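Local coordinates for protein endonuclease NucS (Thermococcus kodakarensis KOD1, PDB 5GKE) that acts as a mismatch restriction endonuclease on double-stranded DNA, binding magnesium, and is predicted to cut single-stranded extremities of branched DNA, at residues Gly173-Leu178 with Glu202-Lys207; Glu179-Arg184 with Gly210-Pro215. The protein carries 1 engineered substitution. One frame throughout, in Å; residues are numbered along the deposited sequence.

How the contacts relate
Both contacts lie in one beta-alpha-beta unit of the C-terminal nuclease domain: strand 175-180, helix 187-204 and strand 208-214. Contact 1 ties the start of the first strand to the turn that follows the helix, at the surface. Contact 2 pairs the later part of that strand with strand 208-214 and carries the magnesium ion and DNA. Their centres are about 18 Å apart, yet Leu178 of contact 1 runs directly into the metal ligand Glu179 of contact 2. Between them Val177 O and Ile211 N are 2.8 Å apart, probably hydrogen-bonded, and Leu178 CD2 packs 3.7 Å from Ile211 CB. The nearest atom of contact 1 is about 8 Å from the DNA.

Contact 1: residues Gly173-Leu178 with Glu202-Lys207; sequences GNIVVL and EEYGDK
Asn174 and Lys207 cross at about a right angle, the amide oxygen of one set against the aliphatic chain of the other. Asn174 CG stands beside its backbone N and anti to the carbonyl carbon (chi1 -56°), and OD1 comes within 3.3 Å of Lys207 CD. Lys207 bends at its last three torsions as it passes the amide, and its NZ stays 4.4 Å from Gly173 O, a proximity rather than a bond. Beside this crossing the backbones are joined: Ile175 N donates to Lys207 O at 2.8 Å, with an N-H...O angle of 134°. The same carbonyl oxygen is only 3.1 Å from Asn174 CB, which makes the fit tight there. Further along, Ile175 places CG1 over one face of the Tyr204 ring, 4.2 Å from CG, while CB of Glu203 covers the opposite face toward the rim; the ring is thus held between the strand residue and its own helical neighbour. Gly205 is the first residue to leave helical angles, and its positive phi, which favours glycine, goes with the turn back to Lys207. On the strand side, Asn174 N is bonded to Asp170 OD2. This is where a beta-alpha-beta crossover turns back, helix 187-204 giving way to strand 208-214, which runs parallel to 175-180.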
# COMPACT_ATOMS: atom_id res chain seq x y z
N GLY A 173 0.90 -22.63 -33.47
CA GLY A 173 -0.38 -21.99 -33.73
C GLY A 173 -1.37 -21.89 -32.56
O GLY A 173 -2.53 -21.51 -32.75
N ASN A 174 -0.93 -22.23 -31.35
CA ASN A 174 -1.75 -22.02 -30.16
C ASN A 174 -1.76 -20.55 -29.73
O ASN A 174 -0.82 -19.81 -29.98
CB ASN A 174 -1.24 -22.88 -29.00
CG ASN A 174 -1.18 -24.36 -29.34
OD1 ASN A 174 -2.22 -25.00 -29.50
ND2 ASN A 174 0.04 -24.91 -29.42
N ILE A 175 -2.86 -20.13 -29.11
CA ILE A 175 -2.89 -18.85 -28.40
C ILE A 175 -2.08 -18.96 -27.09
O ILE A 175 -2.20 -19.96 -26.36
CB ILE A 175 -4.33 -18.43 -28.07
CG1 ILE A 175 -5.21 -18.40 -29.32
CG2 ILE A 175 -4.35 -17.08 -27.37
CD1 ILE A 175 -4.67 -17.55 -30.38
N VAL A 176 -1.27 -17.95 -26.79
CA VAL A 176 -0.52 -17.93 -25.53
C VAL A 176 -0.91 -16.74 -24.66
O VAL A 176 -0.87 -15.59 -25.11
CB VAL A 176 1.00 -17.91 -25.78
CG1 VAL A 176 1.76 -17.81 -24.47
CG2 VAL A 176 1.44 -19.14 -26.56
N VAL A 177 -1.34 -17.03 -23.43
CA VAL A 177 -1.42 -16.02 -22.37
C VAL A 177 -0.13 -16.01 -21.59
O VAL A 177 0.32 -17.07 -21.16
CB VAL A 177 -2.52 -16.31 -21.35
CG1 VAL A 177 -2.90 -15.02 -20.64
CG2 VAL A 177 -3.70 -16.92 -22.00
N LEU A 178 0.45 -14.83 -21.40
CA LEU A 178 1.52 -14.67 -20.42
C LEU A 178 0.97 -13.92 -19.22
O LEU A 178 0.25 -12.92 -19.38
CB LEU A 178 2.70 -13.91 -21.00
CG LEU A 178 3.47 -14.40 -22.22
CD1 LEU A 178 4.70 -13.50 -22.38
CD2 LEU A 178 3.86 -15.87 -22.09
N GLU A 202 -12.81 -20.66 -24.11
CA GLU A 202 -14.21 -20.60 -24.49
C GLU A 202 -14.39 -20.16 -25.95
O GLU A 202 -15.34 -20.60 -26.61
CB GLU A 202 -14.98 -19.67 -23.55
CG GLU A 202 -15.44 -20.38 -22.27
CD GLU A 202 -15.78 -19.42 -21.14
OE1 GLU A 202 -16.14 -18.26 -21.42
OE2 GLU A 202 -15.68 -19.84 -19.96
N GLU A 203 -13.53 -19.28 -26.45
CA GLU A 203 -13.50 -18.97 -27.88
C GLU A 203 -12.71 -19.95 -28.75
O GLU A 203 -13.19 -20.40 -29.79
CB GLU A 203 -12.95 -17.56 -28.10
CG GLU A 203 -13.97 -16.45 -27.90
CD GLU A 203 -14.84 -16.21 -29.12
OE1 GLU A 203 -14.68 -16.92 -30.14
OE2 GLU A 203 -15.70 -15.30 -29.06
N TYR A 204 -11.48 -20.23 -28.35
CA TYR A 204 -10.53 -20.99 -29.16
C TYR A 204 -10.29 -22.46 -28.74
O TYR A 204 -9.42 -23.13 -29.29
CB TYR A 204 -9.20 -20.21 -29.21
CG TYR A 204 -9.40 -18.76 -29.63
CD1 TYR A 204 -9.53 -18.41 -30.97
CD2 TYR A 204 -9.48 -17.75 -28.68
CE1 TYR A 204 -9.73 -17.09 -31.35
CE2 TYR A 204 -9.68 -16.42 -29.06
CZ TYR A 204 -9.81 -16.10 -30.39
OH TYR A 204 -10.01 -14.79 -30.76
N GLY A 205 -11.01 -22.95 -27.74
CA GLY A 205 -10.91 -24.36 -27.38
C GLY A 205 -9.55 -24.74 -26.82
O GLY A 205 -8.84 -23.89 -26.30
N ASP A 206 -9.17 -26.01 -26.98
CA ASP A 206 -7.96 -26.57 -26.36
C ASP A 206 -6.65 -25.91 -26.82
O ASP A 206 -5.57 -26.21 -26.30
CB ASP A 206 -7.90 -28.08 -26.64
CG ASP A 206 -6.73 -28.76 -25.94
OD1 ASP A 206 -6.42 -28.40 -24.78
OD2 ASP A 206 -6.12 -29.66 -26.56
N LYS A 207 -6.75 -24.97 -27.76
CA LYS A 207 -5.59 -24.37 -28.42
C LYS A 207 -4.93 -23.23 -27.64
O LYS A 207 -4.21 -22.41 -28.21
CB LYS A 207 -5.98 -23.87 -29.82
CG LYS A 207 -6.25 -24.99 -30.82
CD LYS A 207 -4.97 -25.75 -31.18
CE LYS A 207 -4.78 -25.89 -32.69
NZ LYS A 207 -3.36 -25.78 -33.13

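Contact 2: residues Glu179-Arg184 with Gly210-Pro215; sequences ELKRRR and GILVAP. With MG (magnesium ion), chain E; nucleotides of chain C; nucleotides of chain D.
Glu179 and Lys181 alternate with Ile211 and Val213 in a parallel ladder of three backbone bonds. Glu179 N donates to Ile211 O at 2.9 Å, Val213 N to Glu179 O at 2.7 Å, and Lys181 N to Val213 O at 2.9 Å, so Glu179 has both its N-H and its carbonyl satisfied. Leu180 and Val213 lie side by side, CD2 of the leucine 3.7 Å from CB of the valine. Glu179, its CG anti to the backbone N and CD turned toward the ion by chi2 (63°), grips magnesium with both carboxylate oxygens, OE1 at 2.4 Å; OP1 of DC6 of chain C is a further ligand, and Gln192 belongs to the same site. Lys181 NZ donates to that OP1 at 2.6 Å and makes a weak bond and salt bridge to Glu179 OE1. Glu179 and Lys181 fit the E-X-K part of the PD-(D/E)XK nuclease motif. The next three arginines reach for phosphates. Arg182 NE is held by Gly130 O and NH2 by Arg44 O of the second subunit, while NH1 makes a weak bond to OP2 of DG9 of chain C. Arg183 presents NH1, in plane, to OP1 of that phosphate at 3.2 Å (165°), and its NH2 pairs with Glu186. Arg184 NH1 lies 2.8 Å from OP1 of DA3 of chain D, its NE bonded to Ser216 OG. A leucine in place of Arg182 would probably leave both carbonyls and the DG9 phosphate oxygen without these donors, weakening a link between subunits and DNA. Helix 132-141 packs on Leu180, helix 187-204 touches Glu179 and Leu212 on the other face of the sheet, and strand 231-234 bonds to strand 208-214 along its far edge.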
# COMPACT_ATOMS: atom_id res chain seq x y z
N GLU A 179 1.27 -14.42 -18.03
CA GLU A 179 1.09 -13.65 -16.80
C GLU A 179 2.48 -13.34 -16.22
O GLU A 179 3.27 -14.25 -15.98
CB GLU A 179 0.22 -14.39 -15.79
CG GLU A 179 0.10 -13.69 -14.43
CD GLU A 179 -0.59 -12.33 -14.49
OE1 GLU A 179 -0.55 -11.60 -13.48
OE2 GLU A 179 -1.18 -11.98 -15.54
N LEU A 180 2.77 -12.06 -16.03
CA LEU A 180 4.09 -11.63 -15.55
C LEU A 180 4.04 -11.26 -14.09
O LEU A 180 3.03 -10.71 -13.62
CB LEU A 180 4.60 -10.44 -16.36
CG LEU A 180 4.38 -10.43 -17.87
CD1 LEU A 180 4.94 -9.14 -18.51
CD2 LEU A 180 5.00 -11.68 -18.49
N LYS A 181 5.12 -11.56 -13.38
CA LYS A 181 5.36 -11.05 -12.03
C LYS A 181 6.81 -10.65 -11.87
O LYS A 181 7.70 -11.46 -12.15
CB LYS A 181 4.99 -12.07 -10.96
CG LYS A 181 3.52 -12.40 -10.90
CD LYS A 181 2.67 -11.18 -10.58
CE LYS A 181 1.20 -11.50 -10.80
NZ LYS A 181 0.33 -10.29 -10.83
N ARG A 182 7.04 -9.43 -11.40
CA ARG A 182 8.39 -8.90 -11.19
C ARG A 182 9.07 -9.56 -10.00
O ARG A 182 10.27 -9.47 -9.82
CB ARG A 182 8.37 -7.37 -11.00
CG ARG A 182 7.65 -6.88 -9.74
CD ARG A 182 7.97 -5.40 -9.46
NE ARG A 182 9.39 -5.16 -9.63
CZ ARG A 182 10.31 -5.48 -8.72
NH1 ARG A 182 9.95 -5.99 -7.56
NH2 ARG A 182 11.59 -5.26 -8.97
N ARG A 183 8.28 -10.23 -9.18
CA ARG A 183 8.81 -10.87 -8.00
C ARG A 183 8.25 -12.28 -7.93
O ARG A 183 7.45 -12.67 -8.78
CB ARG A 183 8.46 -10.05 -6.74
CG ARG A 183 6.97 -9.97 -6.45
CD ARG A 183 6.67 -9.12 -5.22
NE ARG A 183 5.43 -9.57 -4.57
CZ ARG A 183 4.90 -9.02 -3.48
NH1 ARG A 183 5.49 -7.98 -2.90
NH2 ARG A 183 3.78 -9.51 -2.96
N ARG A 184 8.66 -13.04 -6.91
CA ARG A 184 8.24 -14.41 -6.77
C ARG A 184 6.72 -14.54 -6.89
O ARG A 184 5.96 -13.82 -6.25
CB ARG A 184 8.72 -14.97 -5.43
CG ARG A 184 7.93 -16.18 -4.97
CD ARG A 184 8.56 -16.79 -3.75
NE ARG A 184 9.79 -17.46 -4.12
CZ ARG A 184 10.09 -18.69 -3.74
NH1 ARG A 184 9.25 -19.37 -2.97
NH2 ARG A 184 11.23 -19.25 -4.13
N GLY A 210 -1.31 -21.31 -21.18
CA GLY A 210 -0.93 -20.31 -20.20
C GLY A 210 0.52 -20.40 -19.76
O GLY A 210 1.03 -21.49 -19.50
N ILE A 211 1.17 -19.26 -19.57
CA ILE A 211 2.54 -19.29 -19.09
C ILE A 211 2.73 -18.25 -18.00
O ILE A 211 2.47 -17.06 -18.21
CB ILE A 211 3.56 -19.02 -20.20
CG1 ILE A 211 3.35 -19.98 -21.38
CG2 ILE A 211 4.97 -19.14 -19.65
CD1 ILE A 211 4.48 -19.92 -22.39
N LEU A 212 3.18 -18.70 -16.84
CA LEU A 212 3.53 -17.79 -15.77
C LEU A 212 4.99 -17.41 -15.94
O LEU A 212 5.85 -18.26 -16.11
CB LEU A 212 3.29 -18.42 -14.40
CG LEU A 212 3.63 -17.56 -13.18
CD1 LEU A 212 3.02 -16.18 -13.26
CD2 LEU A 212 3.14 -18.24 -11.95
N VAL A 213 5.25 -16.12 -15.95
CA VAL A 213 6.59 -15.65 -16.20
C VAL A 213 7.01 -14.81 -14.99
O VAL A 213 6.47 -13.73 -14.75
CB VAL A 213 6.66 -14.83 -17.53
CG1 VAL A 213 8.06 -14.35 -17.81
CG2 VAL A 213 6.15 -15.68 -18.68
N ALA A 214 7.95 -15.33 -14.23
CA ALA A 214 8.39 -14.66 -13.02
C ALA A 214 9.80 -15.13 -12.68
O ALA A 214 10.33 -16.02 -13.33
CB ALA A 214 7.42 -14.96 -11.88
N PRO A 215 10.44 -14.52 -11.68
CA PRO A 215 11.75 -15.06 -11.28
C PRO A 215 11.68 -16.39 -10.50
O PRO A 215 12.68 -17.09 -10.44
CB PRO A 215 12.34 -13.93 -10.41
CG PRO A 215 11.21 -13.02 -10.09
CD PRO A 215 10.23 -13.14 -11.19
MG MG E . -1.39 -9.64 -14.54
P DG C 9 7.66 -5.01 -4.82
OP1 DG C 9 7.96 -6.27 -4.10
OP2 DG C 9 7.64 -4.97 -6.29
O5' DG C 9 6.25 -4.48 -4.28
C5' DG C 9 5.99 -4.49 -2.89
C4' DG C 9 5.60 -3.10 -2.39
O4' DG C 9 4.35 -2.70 -3.00
C3' DG C 9 5.43 -3.00 -0.88
O3' DG C 9 6.49 -2.21 -0.33
C2' DG C 9 4.08 -2.32 -0.67
C1' DG C 9 3.37 -2.50 -2.01
N9 DG C 9 2.41 -3.60 -2.07
C8 DG C 9 2.48 -4.72 -2.87
N7 DG C 9 1.45 -5.52 -2.74
C5 DG C 9 0.64 -4.89 -1.80
C6 DG C 9 -0.61 -5.29 -1.25
O6 DG C 9 -1.28 -6.31 -1.50
N1 DG C 9 -1.07 -4.36 -0.32
C2 DG C 9 -0.42 -3.20 0.03
N2 DG C 9 -1.03 -2.44 0.95
N3 DG C 9 0.75 -2.82 -0.47
C4 DG C 9 1.22 -3.71 -1.37
P DA D 3 7.47 -19.60 -0.35
OP1 DA D 3 7.45 -20.75 -1.27
OP2 DA D 3 7.68 -18.23 -0.85
O5' DA D 3 6.11 -19.65 0.46
C5' DA D 3 5.56 -20.89 0.81
C4' DA D 3 4.21 -20.70 1.45
O4' DA D 3 4.32 -19.75 2.54
C3' DA D 3 3.12 -20.16 0.53
O3' DA D 3 1.89 -20.81 0.83
C2' DA D 3 3.08 -18.67 0.90
C1' DA D 3 3.32 -18.76 2.39
N9 DA D 3 3.79 -17.53 3.04
C8 DA D 3 4.90 -16.80 2.72
N7 DA D 3 5.09 -15.76 3.50
C5 DA D 3 4.03 -15.82 4.39
C6 DA D 3 3.65 -15.00 5.48
N6 DA D 3 4.33 -13.92 5.86
N1 DA D 3 2.54 -15.35 6.17
C2 DA D 3 1.85 -16.44 5.79
N3 DA D 3 2.11 -17.28 4.79
C4 DA D 3 3.22 -16.91 4.12
P DC C 6 -1.36 -7.61 -11.82
OP1 DC C 6 -0.52 -8.60 -12.54
OP2 DC C 6 -1.98 -8.00 -10.54
O5' DC C 6 -0.44 -6.34 -11.58
C5' DC C 6 0.18 -5.72 -12.70
C4' DC C 6 0.91 -4.46 -12.30
O4' DC C 6 0.01 -3.57 -11.59
C3' DC C 6 2.10 -4.67 -11.37
O3' DC C 6 3.06 -3.67 -11.64
C2' DC C 6 1.47 -4.48 -10.00
C1' DC C 6 0.50 -3.35 -10.28
N1 DC C 6 -0.68 -3.28 -9.36
C2 DC C 6 -0.92 -2.11 -8.63
O2 DC C 6 -0.13 -1.17 -8.73
N3 DC C 6 -2.01 -2.05 -7.83
C4 DC C 6 -2.85 -3.10 -7.75
N4 DC C 6 -3.91 -2.99 -6.94
C5 DC C 6 -2.63 -4.29 -8.49
C6 DC C 6 -1.55 -4.34 -9.28